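Local coordinates for protein decapping nuclease RAI1 (Scheffersomyces stipitis, PDB 5BTO) that hydrolyses NAD caps, m7G caps and 5' triphosphates from RNA ends with a divalent metal, and stabilises and stimulates the exoribonuclease RAT1, at residues A[65-69]-A[296-302]; A[135-139]-A[384-390]; A[139-144]-A[394-399]; A[272-276]-A[292-296]. All blocks are in the same frame, centred on the assembly; numbering follows the deposited sequence.

Contact 1 of 4, residues A[65-69]-A[296-302]; sequences SIDLQ and RDDSFFL
Asp67 and Phe301 pair their backbones in a single beta bridge, where the loop 65-69 lies along the hairpin connection between strands 290-296 and 302-309 of the nuclease fold. Leu68 N donates to Phe300 O at 2.8 Å, and Leu302 N donates to Ile66 O at 2.9 Å in a nearly linear bond (170°), the two bonds flanking the bridge. The tightly packed part lies around Leu68 and Phe300. Leu68 CD1 reaches Leu302 CD1 and Arg296 CB, while the Phe300 ring takes the Arg296 guanidinium over one face and rests on helix 169-188 through Cys178 and Ser181. Gln69 crosses this ring at about a right angle. Its CG sits between the backbone N and the carbonyl carbon (chi1 69°), which lays CG and the amide along the CG-CD2 side of Phe300, with Gln69 CD 3.8 Å from Phe300 CD2. NE2 donates weakly to Ser299 O and to two waters, and OE1 accepts a weak bond from Arg177. With only an alanine in place of Gln69, that side of the Phe300 ring would probably lose its cover and Ser299 O its amide donor. Toward solvent the fit is looser. Ser65 OG approaches the Phe301 ring obliquely, and a water links Ile66 N to Leu302 O. Asp67 closes an Asx turn, its OD1 accepting from Gln69 N, while its OD2 takes a 2.8 Å bond from a water that also donates to Ser299 O.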
# COMPACT_ATOMS: atom_id res chain seq x y z
N SER A 65 -31.40 -16.05 37.92
CA SER A 65 -32.11 -15.43 36.80
C SER A 65 -32.02 -16.29 35.54
O SER A 65 -32.47 -17.43 35.52
CB SER A 65 -31.59 -14.02 36.54
OG SER A 65 -30.19 -14.01 36.32
N ILE A 66 -31.44 -15.72 34.48
CA ILE A 66 -31.25 -16.46 33.23
C ILE A 66 -29.82 -16.96 33.09
O ILE A 66 -28.88 -16.17 32.99
CB ILE A 66 -31.61 -15.60 32.01
CG1 ILE A 66 -33.09 -15.18 32.07
CG2 ILE A 66 -31.31 -16.36 30.73
CD1 ILE A 66 -33.49 -14.24 30.95
N ASP A 67 -29.68 -18.28 33.06
CA ASP A 67 -28.37 -18.93 33.07
C ASP A 67 -28.02 -19.37 31.65
O ASP A 67 -28.61 -20.31 31.12
CB ASP A 67 -28.40 -20.13 34.03
CG ASP A 67 -27.05 -20.80 34.18
OD1 ASP A 67 -26.15 -20.53 33.36
OD2 ASP A 67 -26.89 -21.61 35.13
N LEU A 68 -27.04 -18.70 31.05
CA LEU A 68 -26.71 -18.95 29.65
C LEU A 68 -25.83 -20.18 29.43
O LEU A 68 -25.54 -20.53 28.29
CB LEU A 68 -26.07 -17.72 29.00
CG LEU A 68 -26.97 -16.49 28.88
CD1 LEU A 68 -26.19 -15.33 28.29
CD2 LEU A 68 -28.20 -16.80 28.02
N GLN A 69 -25.39 -20.83 30.50
CA GLN A 69 -24.71 -22.11 30.33
C GLN A 69 -25.65 -23.27 30.64
O GLN A 69 -25.25 -24.43 30.58
CB GLN A 69 -23.43 -22.20 31.17
CG GLN A 69 -23.67 -22.27 32.67
CD GLN A 69 -22.43 -22.70 33.43
OE1 GLN A 69 -21.67 -23.55 32.96
NE2 GLN A 69 -22.22 -22.12 34.60
N ARG A 296 -22.93 -11.12 30.16
CA ARG A 296 -23.05 -12.19 31.15
C ARG A 296 -21.86 -12.22 32.10
O ARG A 296 -20.77 -11.77 31.75
CB ARG A 296 -23.22 -13.54 30.46
CG ARG A 296 -22.18 -13.82 29.38
CD ARG A 296 -21.23 -14.92 29.82
NE ARG A 296 -20.00 -14.94 29.04
CZ ARG A 296 -18.79 -15.10 29.57
NH1 ARG A 296 -18.65 -15.24 30.88
NH2 ARG A 296 -17.71 -15.09 28.79
N ASP A 297 -22.07 -12.75 33.30
CA ASP A 297 -21.00 -12.82 34.29
C ASP A 297 -20.23 -14.14 34.23
O ASP A 297 -20.44 -14.95 33.32
CB ASP A 297 -21.51 -12.50 35.71
CG ASP A 297 -22.51 -13.53 36.24
OD1 ASP A 297 -22.57 -14.66 35.72
OD2 ASP A 297 -23.22 -13.20 37.22
N ASP A 298 -19.32 -14.34 35.18
CA ASP A 298 -18.53 -15.57 35.26
C ASP A 298 -19.37 -16.84 35.37
O ASP A 298 -18.97 -17.90 34.90
CB ASP A 298 -17.59 -15.52 36.47
CG ASP A 298 -16.30 -14.81 36.16
OD1 ASP A 298 -15.48 -15.36 35.40
OD2 ASP A 298 -16.11 -13.70 36.70
N SER A 299 -20.52 -16.73 36.03
CA SER A 299 -21.40 -17.89 36.19
C SER A 299 -22.35 -17.99 35.01
O SER A 299 -23.25 -18.82 35.00
CB SER A 299 -22.17 -17.80 37.50
OG SER A 299 -21.28 -17.92 38.60
N PHE A 300 -22.13 -17.14 34.02
CA PHE A 300 -22.91 -17.14 32.78
C PHE A 300 -24.34 -16.64 32.98
O PHE A 300 -25.20 -16.86 32.13
CB PHE A 300 -22.89 -18.51 32.11
CG PHE A 300 -21.57 -18.86 31.47
CD1 PHE A 300 -21.25 -18.40 30.20
CD2 PHE A 300 -20.65 -19.66 32.13
CE1 PHE A 300 -20.04 -18.72 29.61
CE2 PHE A 300 -19.44 -19.99 31.55
CZ PHE A 300 -19.14 -19.52 30.28
N PHE A 301 -24.59 -15.95 34.09
CA PHE A 301 -25.88 -15.28 34.28
C PHE A 301 -25.96 -14.05 33.38
O PHE A 301 -25.02 -13.26 33.31
CB PHE A 301 -26.09 -14.88 35.74
CG PHE A 301 -26.39 -16.03 36.65
CD1 PHE A 301 -27.60 -16.70 36.56
CD2 PHE A 301 -25.47 -16.44 37.59
CE1 PHE A 301 -27.88 -17.77 37.39
CE2 PHE A 301 -25.74 -17.51 38.43
CZ PHE A 301 -26.95 -18.17 38.33
N LEU A 302 -27.08 -13.91 32.70
CA LEU A 302 -27.34 -12.72 31.88
C LEU A 302 -27.66 -11.55 32.80
O LEU A 302 -28.66 -11.58 33.52
CB LEU A 302 -28.51 -12.98 30.94
CG LEU A 302 -28.92 -11.84 30.02
CD1 LEU A 302 -27.80 -11.53 29.03
CD2 LEU A 302 -30.18 -12.24 29.27
O HOH W 1 -31.05 -13.01 33.64
O HOH W 2 -24.57 -20.79 36.51
O HOH W 3 -19.60 -21.14 35.81

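Contact 2 of 4, residues A[135-139]-A[384-390]; sequences NVLAY and LRNGEML
Leu137 and Arg385 slide past each other in opposite directions where strand 132-139 of the large mixed sheet meets the end of helix 378-388, the strand and helix segments crossing at -111°. Leu137 CD1 lies 3.7 Å above one face of the Arg385 guanidinium, offset toward its rim, and also meets Leu390 CD1; Leu137 CD2 packs against Leu384 CB and meets Met389 CG nearly tip to tip. Arg385, extended from CG to NE, carries its guanidinium beyond Leu137 to the strand backbone. There NH1 and NH2 grip the single acceptor Ala138 O end-on, at 2.9 and 2.7 Å, with the oxygen in the guanidinium plane. NE donates to Asn381 OD1, and NH2 donates also to Lys358 O. Tyr139 is turned otherwise: CG anti to the backbone N (chi1 178°) sets the ring so that Leu390 CD1 lies over one face in a CH-pi contact, 4.0 Å from the centroid. At the other end, the Asn135 side chain crosses Leu384 at about a right angle and Met389 CE touches Asn135 CB at 3.7 Å. The Asn135 amide is held by Asp148 and Arg361, and a water joins ND2 to OE2 of Glu388, whose OE1 pairs with Arg383. The buried guanidinium thus has Ala138 O in its plane, further acceptors in Asn381 and Lys358 O, and aliphatic carbon over a face, which fixes its rotation and probably spreads its charge.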
# COMPACT_ATOMS: atom_id res chain seq x y z
N ASN A 135 -9.88 -18.23 -1.98
CA ASN A 135 -9.77 -18.66 -3.37
C ASN A 135 -10.66 -17.76 -4.21
O ASN A 135 -11.78 -17.43 -3.80
CB ASN A 135 -10.21 -20.11 -3.54
CG ASN A 135 -9.26 -21.08 -2.89
OD1 ASN A 135 -8.06 -20.83 -2.79
ND2 ASN A 135 -9.80 -22.21 -2.43
N VAL A 136 -10.17 -17.34 -5.37
CA VAL A 136 -10.92 -16.45 -6.24
C VAL A 136 -10.84 -16.97 -7.66
O VAL A 136 -9.76 -17.33 -8.13
CB VAL A 136 -10.36 -15.02 -6.22
CG1 VAL A 136 -11.23 -14.11 -7.07
CG2 VAL A 136 -10.23 -14.50 -4.80
N LEU A 137 -11.95 -16.99 -8.36
CA LEU A 137 -11.85 -17.34 -9.77
C LEU A 137 -12.89 -16.64 -10.61
O LEU A 137 -13.99 -16.32 -10.14
CB LEU A 137 -11.89 -18.85 -9.97
CG LEU A 137 -13.18 -19.52 -9.54
CD1 LEU A 137 -14.20 -19.44 -10.67
CD2 LEU A 137 -12.92 -20.95 -9.16
N ALA A 138 -12.52 -16.40 -11.86
CA ALA A 138 -13.40 -15.74 -12.81
C ALA A 138 -14.20 -16.77 -13.57
O ALA A 138 -13.65 -17.76 -14.07
CB ALA A 138 -12.58 -14.88 -13.78
N TYR A 139 -15.50 -16.54 -13.66
CA TYR A 139 -16.36 -17.40 -14.45
C TYR A 139 -17.57 -16.58 -14.89
O TYR A 139 -18.14 -15.82 -14.10
CB TYR A 139 -16.78 -18.62 -13.63
CG TYR A 139 -17.74 -19.53 -14.36
CD1 TYR A 139 -17.27 -20.41 -15.34
CD2 TYR A 139 -19.10 -19.52 -14.08
CE1 TYR A 139 -18.15 -21.24 -16.03
CE2 TYR A 139 -19.97 -20.34 -14.76
CZ TYR A 139 -19.50 -21.20 -15.72
OH TYR A 139 -20.38 -22.02 -16.39
N LEU A 384 -11.20 -26.47 -8.08
CA LEU A 384 -12.19 -25.45 -7.73
C LEU A 384 -13.33 -25.35 -8.74
O LEU A 384 -14.50 -25.24 -8.36
CB LEU A 384 -11.52 -24.08 -7.56
CG LEU A 384 -10.45 -24.01 -6.45
CD1 LEU A 384 -9.65 -22.72 -6.52
CD2 LEU A 384 -11.09 -24.18 -5.07
N ARG A 385 -13.00 -25.41 -10.03
CA ARG A 385 -14.00 -25.24 -11.08
C ARG A 385 -14.85 -26.48 -11.27
O ARG A 385 -15.93 -26.41 -11.86
CB ARG A 385 -13.34 -24.85 -12.41
CG ARG A 385 -12.79 -23.44 -12.40
CD ARG A 385 -12.10 -23.07 -13.71
NE ARG A 385 -11.53 -21.74 -13.59
CZ ARG A 385 -12.19 -20.62 -13.84
NH1 ARG A 385 -13.45 -20.68 -14.25
NH2 ARG A 385 -11.59 -19.45 -13.68
N ASN A 386 -14.36 -27.61 -10.77
CA ASN A 386 -15.02 -28.89 -11.00
C ASN A 386 -15.50 -29.58 -9.73
O ASN A 386 -15.40 -30.80 -9.60
CB ASN A 386 -14.11 -29.80 -11.83
CG ASN A 386 -13.90 -29.28 -13.24
OD1 ASN A 386 -14.86 -29.03 -13.97
ND2 ASN A 386 -12.64 -29.10 -13.62
N GLY A 387 -16.06 -28.81 -8.80
CA GLY A 387 -16.65 -29.39 -7.61
C GLY A 387 -16.60 -28.55 -6.34
O GLY A 387 -17.63 -28.34 -5.71
N GLU A 388 -15.42 -28.08 -5.95
CA GLU A 388 -15.30 -27.37 -4.68
C GLU A 388 -15.96 -26.00 -4.67
O GLU A 388 -16.67 -25.66 -3.72
CB GLU A 388 -13.84 -27.27 -4.19
CG GLU A 388 -13.71 -26.36 -2.95
CD GLU A 388 -12.39 -26.51 -2.20
OE1 GLU A 388 -11.75 -27.58 -2.31
OE2 GLU A 388 -12.00 -25.55 -1.48
N MET A 389 -15.74 -25.21 -5.71
CA MET A 389 -16.34 -23.87 -5.82
C MET A 389 -17.55 -23.88 -6.76
O MET A 389 -18.68 -23.67 -6.34
CB MET A 389 -15.30 -22.86 -6.30
CG MET A 389 -15.82 -21.43 -6.46
SD MET A 389 -15.27 -20.32 -5.16
CE MET A 389 -13.53 -20.80 -5.09
N LEU A 390 -17.29 -24.11 -8.05
CA LEU A 390 -18.36 -24.20 -9.03
C LEU A 390 -18.95 -25.60 -9.03
O LEU A 390 -18.23 -26.60 -8.87
CB LEU A 390 -17.85 -23.86 -10.43
CG LEU A 390 -17.20 -22.48 -10.61
CD1 LEU A 390 -16.73 -22.28 -12.05
CD2 LEU A 390 -18.13 -21.36 -10.17
O HOH W 4 -12.63 -22.80 -2.14

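Contact 3 of 4, residues A[139-144]-A[394-399]; sequences YDGQLF and FKQWRE
Arg398 reaches out from helix 392-400 and binds two residues of the tight turn 139-142 through its guanidinium. NH1 forms a salt bridge with Asp140 OD2 at 3.0 Å, meeting the carboxylate on its anti side. Both NH1 and NH2 converge end-on on Gln142 OE1, each at 3.0 Å. The two bonds differ: NH2 lies in the carbonyl plane on a lone pair, whereas NH1 comes from above that plane, the amide and guanidinium being turned 66° apart. NE pairs with Glu98, and Gln142 NE2 donates to Val109 O, so a second shell fixes both groups. A water further links Asp140 OD2 to Arg398 O. The turn is a type I' beta turn that closes the hairpin of strands 132-139 and 142-147, neighbours in the large mixed sheet, and the helix packs beside it. A leucine in place of Arg398 would probably leave the Asp140 and Glu98 carboxylates without their cationic partner and Gln142 OE1 without its two donors. Beneath the guanidinium, Phe394 CZ lies over its centre, 3.4 Å from the plane. Phe394 also meets Phe144 obliquely, with CE2 3.6 Å from Phe144 CZ and the ring planes at 73°. Tyr139 slides past Phe394 in the opposite direction and ends across the Lys395 chain, OH 3.4 Å from CB. Farther out, a water joins Tyr139 OH to Glu399 OE2.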
# COMPACT_ATOMS: atom_id res chain seq x y z
N TYR A 139 -15.50 -16.54 -13.66
CA TYR A 139 -16.36 -17.40 -14.45
C TYR A 139 -17.57 -16.58 -14.89
O TYR A 139 -18.14 -15.82 -14.10
CB TYR A 139 -16.78 -18.62 -13.63
CG TYR A 139 -17.74 -19.53 -14.36
CD1 TYR A 139 -17.27 -20.41 -15.34
CD2 TYR A 139 -19.10 -19.52 -14.08
CE1 TYR A 139 -18.15 -21.24 -16.03
CE2 TYR A 139 -19.97 -20.34 -14.76
CZ TYR A 139 -19.50 -21.20 -15.72
OH TYR A 139 -20.38 -22.02 -16.39
N ASP A 140 -17.95 -16.73 -16.15
CA ASP A 140 -19.08 -15.99 -16.70
C ASP A 140 -19.02 -14.50 -16.37
O ASP A 140 -20.03 -13.89 -16.04
CB ASP A 140 -20.39 -16.60 -16.21
CG ASP A 140 -21.56 -16.37 -17.16
OD1 ASP A 140 -21.35 -15.90 -18.30
OD2 ASP A 140 -22.70 -16.68 -16.76
N GLY A 141 -17.83 -13.92 -16.45
CA GLY A 141 -17.66 -12.49 -16.25
C GLY A 141 -17.78 -12.03 -14.81
O GLY A 141 -17.94 -10.84 -14.55
N GLN A 142 -17.69 -12.97 -13.88
CA GLN A 142 -17.89 -12.67 -12.45
C GLN A 142 -16.80 -13.33 -11.61
O GLN A 142 -16.24 -14.35 -12.01
CB GLN A 142 -19.27 -13.16 -12.00
CG GLN A 142 -20.40 -12.56 -12.80
CD GLN A 142 -21.76 -13.11 -12.41
OE1 GLN A 142 -21.93 -14.31 -12.17
NE2 GLN A 142 -22.75 -12.22 -12.34
N LEU A 143 -16.49 -12.74 -10.46
CA LEU A 143 -15.54 -13.36 -9.53
C LEU A 143 -16.27 -14.10 -8.42
O LEU A 143 -17.16 -13.55 -7.78
CB LEU A 143 -14.60 -12.32 -8.91
CG LEU A 143 -13.68 -11.55 -9.85
CD1 LEU A 143 -12.66 -10.75 -9.02
CD2 LEU A 143 -12.97 -12.50 -10.83
N PHE A 144 -15.88 -15.35 -8.19
CA PHE A 144 -16.43 -16.15 -7.10
C PHE A 144 -15.35 -16.31 -6.04
O PHE A 144 -14.21 -16.67 -6.36
CB PHE A 144 -16.89 -17.52 -7.63
CG PHE A 144 -18.00 -17.42 -8.64
CD1 PHE A 144 -17.74 -17.04 -9.95
CD2 PHE A 144 -19.30 -17.71 -8.27
CE1 PHE A 144 -18.76 -16.95 -10.88
CE2 PHE A 144 -20.34 -17.62 -9.20
CZ PHE A 144 -20.07 -17.23 -10.50
N PHE A 394 -24.62 -25.52 -11.59
CA PHE A 394 -24.54 -24.09 -11.81
C PHE A 394 -23.93 -23.78 -13.18
O PHE A 394 -24.42 -22.92 -13.91
CB PHE A 394 -23.73 -23.44 -10.69
CG PHE A 394 -23.52 -21.96 -10.86
CD1 PHE A 394 -24.57 -21.07 -10.69
CD2 PHE A 394 -22.25 -21.47 -11.15
CE1 PHE A 394 -24.36 -19.71 -10.85
CE2 PHE A 394 -22.04 -20.11 -11.30
CZ PHE A 394 -23.08 -19.23 -11.15
N LYS A 395 -22.86 -24.48 -13.54
CA LYS A 395 -22.21 -24.24 -14.82
C LYS A 395 -23.14 -24.56 -15.99
O LYS A 395 -23.22 -23.81 -16.96
CB LYS A 395 -20.91 -25.04 -14.94
CG LYS A 395 -19.84 -24.58 -13.94
CD LYS A 395 -18.51 -25.27 -14.16
CE LYS A 395 -18.57 -26.74 -13.77
NZ LYS A 395 -17.30 -27.44 -14.18
N GLN A 396 -23.86 -25.67 -15.87
CA GLN A 396 -24.79 -26.06 -16.93
C GLN A 396 -25.86 -24.99 -17.09
O GLN A 396 -26.22 -24.62 -18.22
CB GLN A 396 -25.42 -27.42 -16.62
CG GLN A 396 -26.23 -28.00 -17.76
CD GLN A 396 -26.78 -29.37 -17.42
OE1 GLN A 396 -27.96 -29.51 -17.11
NE2 GLN A 396 -25.92 -30.38 -17.48
N TRP A 397 -26.37 -24.49 -15.97
CA TRP A 397 -27.35 -23.41 -16.02
C TRP A 397 -26.79 -22.19 -16.73
O TRP A 397 -27.39 -21.68 -17.66
CB TRP A 397 -27.86 -23.06 -14.62
CG TRP A 397 -28.47 -21.69 -14.52
CD1 TRP A 397 -28.02 -20.64 -13.76
CD2 TRP A 397 -29.64 -21.23 -15.20
NE1 TRP A 397 -28.84 -19.55 -13.94
CE2 TRP A 397 -29.84 -19.88 -14.82
CE3 TRP A 397 -30.54 -21.81 -16.10
CZ2 TRP A 397 -30.90 -19.12 -15.30
CZ3 TRP A 397 -31.59 -21.05 -16.58
CH2 TRP A 397 -31.77 -19.72 -16.17
N ARG A 398 -25.63 -21.69 -16.28
CA ARG A 398 -25.09 -20.48 -16.87
C ARG A 398 -24.76 -20.65 -18.36
O ARG A 398 -24.94 -19.73 -19.15
CB ARG A 398 -23.86 -20.00 -16.09
CG ARG A 398 -24.22 -19.44 -14.72
CD ARG A 398 -25.05 -18.18 -14.85
NE ARG A 398 -25.12 -17.46 -13.59
CZ ARG A 398 -24.15 -16.68 -13.11
NH1 ARG A 398 -23.03 -16.52 -13.80
NH2 ARG A 398 -24.31 -16.06 -11.94
N GLU A 399 -24.30 -21.83 -18.73
CA GLU A 399 -24.04 -22.15 -20.14
C GLU A 399 -25.31 -22.04 -20.97
O GLU A 399 -25.29 -21.59 -22.11
CB GLU A 399 -23.47 -23.56 -20.27
CG GLU A 399 -22.01 -23.69 -19.83
CD GLU A 399 -21.60 -25.14 -19.66
OE1 GLU A 399 -22.39 -26.03 -20.03
OE2 GLU A 399 -20.49 -25.39 -19.14
O HOH W 5 -18.96 -23.61 -18.14
O HOH W 6 -24.55 -17.08 -18.62

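Contact 4 of 4, residues A[272-276]-A[292-296]; sequences FEKKL and VYGFR
Aromatic packing between a helix and a strand makes this contact, within the beta-alpha-beta unit formed by strand 254-261, helix 266-286 and strand 290-296 of the PD-(D/E)XK nuclease fold. The helix and strand segments run roughly antiparallel (155°), with their axes 12.2 Å apart, a separation bridged by rings. Phe272, Tyr293 and Phe295 form a cluster of two edge-to-face pairs in which Phe272 takes both roles. Its edge points at Tyr293, CE1 standing 3.6 Å above the centre of that ring with the planes at 86°. Its own face receives the edge of Phe295, whose CE2 lies above it, offset toward the rim, with the centroids 5.4 Å apart. The first torsion of Phe272 (chi1 -179°, CG anti to the backbone N) swings the ring off the helix toward the strand. Leu276 CB lies over the rim of the opposite face of Phe272, while Leu276 CD1 comes obliquely to Tyr293 CE2. The cluster is buried, and strand 254-261 lies alongside it: Thr260 touches both phenylalanines and Lys258, a substrate-binding residue, touches Tyr293. The packing therefore adjoins the active site directly, with Tyr293 about 7 Å from the metal ligand Glu256, side chain to side chain. Helix 266-286 also engages the phenol: Tyr293 OH is hydrogen-bonded to Thr279 OG1, and Lys275 CB lies 3.8 Å from Tyr293 OH.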
# COMPACT_ATOMS: atom_id res chain seq x y z
N PHE A 272 -14.25 -6.20 24.56
CA PHE A 272 -15.54 -5.91 23.96
C PHE A 272 -15.38 -5.10 22.68
O PHE A 272 -16.06 -5.35 21.67
CB PHE A 272 -16.44 -5.17 24.94
CG PHE A 272 -17.80 -4.85 24.39
CD1 PHE A 272 -18.53 -5.80 23.69
CD2 PHE A 272 -18.36 -3.60 24.58
CE1 PHE A 272 -19.78 -5.50 23.18
CE2 PHE A 272 -19.63 -3.30 24.08
CZ PHE A 272 -20.33 -4.25 23.38
N GLU A 273 -14.48 -4.12 22.71
CA GLU A 273 -14.34 -3.24 21.56
C GLU A 273 -13.95 -4.00 20.30
O GLU A 273 -14.46 -3.70 19.21
CB GLU A 273 -13.34 -2.11 21.81
CG GLU A 273 -13.34 -1.09 20.68
CD GLU A 273 -12.22 -0.10 20.79
OE1 GLU A 273 -11.07 -0.47 20.48
OE2 GLU A 273 -12.50 1.05 21.19
N LYS A 274 -13.06 -4.98 20.43
CA LYS A 274 -12.67 -5.82 19.30
C LYS A 274 -13.89 -6.53 18.72
O LYS A 274 -14.04 -6.62 17.50
CB LYS A 274 -11.62 -6.86 19.72
CG LYS A 274 -10.29 -6.27 20.13
CD LYS A 274 -9.32 -7.37 20.56
CE LYS A 274 -9.29 -8.51 19.55
NZ LYS A 274 -9.01 -8.03 18.16
N LYS A 275 -14.74 -7.04 19.61
CA LYS A 275 -15.92 -7.79 19.18
C LYS A 275 -16.93 -6.85 18.55
O LYS A 275 -17.55 -7.17 17.54
CB LYS A 275 -16.56 -8.52 20.37
CG LYS A 275 -15.71 -9.64 20.98
CD LYS A 275 -16.43 -10.27 22.18
CE LYS A 275 -15.53 -11.26 22.91
NZ LYS A 275 -16.25 -11.86 24.06
N LEU A 276 -17.11 -5.69 19.17
CA LEU A 276 -18.09 -4.72 18.70
C LEU A 276 -17.71 -4.21 17.31
O LEU A 276 -18.59 -4.03 16.46
CB LEU A 276 -18.21 -3.56 19.70
CG LEU A 276 -19.31 -2.52 19.45
CD1 LEU A 276 -20.70 -3.16 19.52
CD2 LEU A 276 -19.21 -1.38 20.45
N VAL A 292 -28.31 -6.59 19.19
CA VAL A 292 -28.46 -6.69 20.65
C VAL A 292 -27.30 -7.47 21.25
O VAL A 292 -27.02 -8.59 20.82
CB VAL A 292 -29.79 -7.36 21.06
CG1 VAL A 292 -29.75 -7.77 22.53
CG2 VAL A 292 -30.95 -6.41 20.81
N TYR A 293 -26.63 -6.88 22.24
CA TYR A 293 -25.63 -7.61 23.01
C TYR A 293 -26.19 -8.01 24.37
O TYR A 293 -26.75 -7.19 25.09
CB TYR A 293 -24.36 -6.78 23.23
CG TYR A 293 -23.27 -7.10 22.25
CD1 TYR A 293 -22.38 -8.14 22.50
CD2 TYR A 293 -23.13 -6.37 21.08
CE1 TYR A 293 -21.37 -8.44 21.59
CE2 TYR A 293 -22.14 -6.67 20.16
CZ TYR A 293 -21.27 -7.70 20.42
OH TYR A 293 -20.27 -7.98 19.51
N GLY A 294 -26.02 -9.28 24.71
CA GLY A 294 -26.29 -9.75 26.06
C GLY A 294 -24.98 -9.84 26.83
O GLY A 294 -24.00 -10.38 26.32
N PHE A 295 -24.97 -9.29 28.04
CA PHE A 295 -23.77 -9.24 28.86
C PHE A 295 -23.90 -10.22 30.02
O PHE A 295 -24.87 -10.18 30.77
CB PHE A 295 -23.55 -7.82 29.40
CG PHE A 295 -23.27 -6.80 28.33
CD1 PHE A 295 -24.31 -6.16 27.66
CD2 PHE A 295 -21.96 -6.49 27.98
CE1 PHE A 295 -24.04 -5.22 26.66
CE2 PHE A 295 -21.68 -5.55 26.98
CZ PHE A 295 -22.73 -4.92 26.33
N ARG A 296 -22.93 -11.12 30.16
CA ARG A 296 -23.05 -12.19 31.15
C ARG A 296 -21.86 -12.22 32.10
O ARG A 296 -20.77 -11.77 31.75
CB ARG A 296 -23.22 -13.54 30.46
CG ARG A 296 -22.18 -13.82 29.38
CD ARG A 296 -21.23 -14.92 29.82
NE ARG A 296 -20.00 -14.94 29.04
CZ ARG A 296 -18.79 -15.10 29.57
NH1 ARG A 296 -18.65 -15.24 30.88
NH2 ARG A 296 -17.71 -15.09 28.79

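Overall arrangement
The contacts fall into two pairs on opposite sides of the chain's centre. Contacts 1 and 4, with centres 14 Å apart, share Arg296 and touch through Leu302 packing on Gly294; both involve the four-stranded sheet that contains strands 290-296 and 302-309. Contacts 2 and 3, centres 10 Å apart, share Tyr139, and consecutive helices 378-388 and 392-400 pack on adjacent strands 132-139 and 142-147 of the large sheet. About 44 Å separates the centres of contacts 1 and 2. Along the chain contact 4 is nested within the loops closed by the other three, whose segments alternate. The C-terminal helices thus pack on strands that lie some 250 residues earlier in the chain.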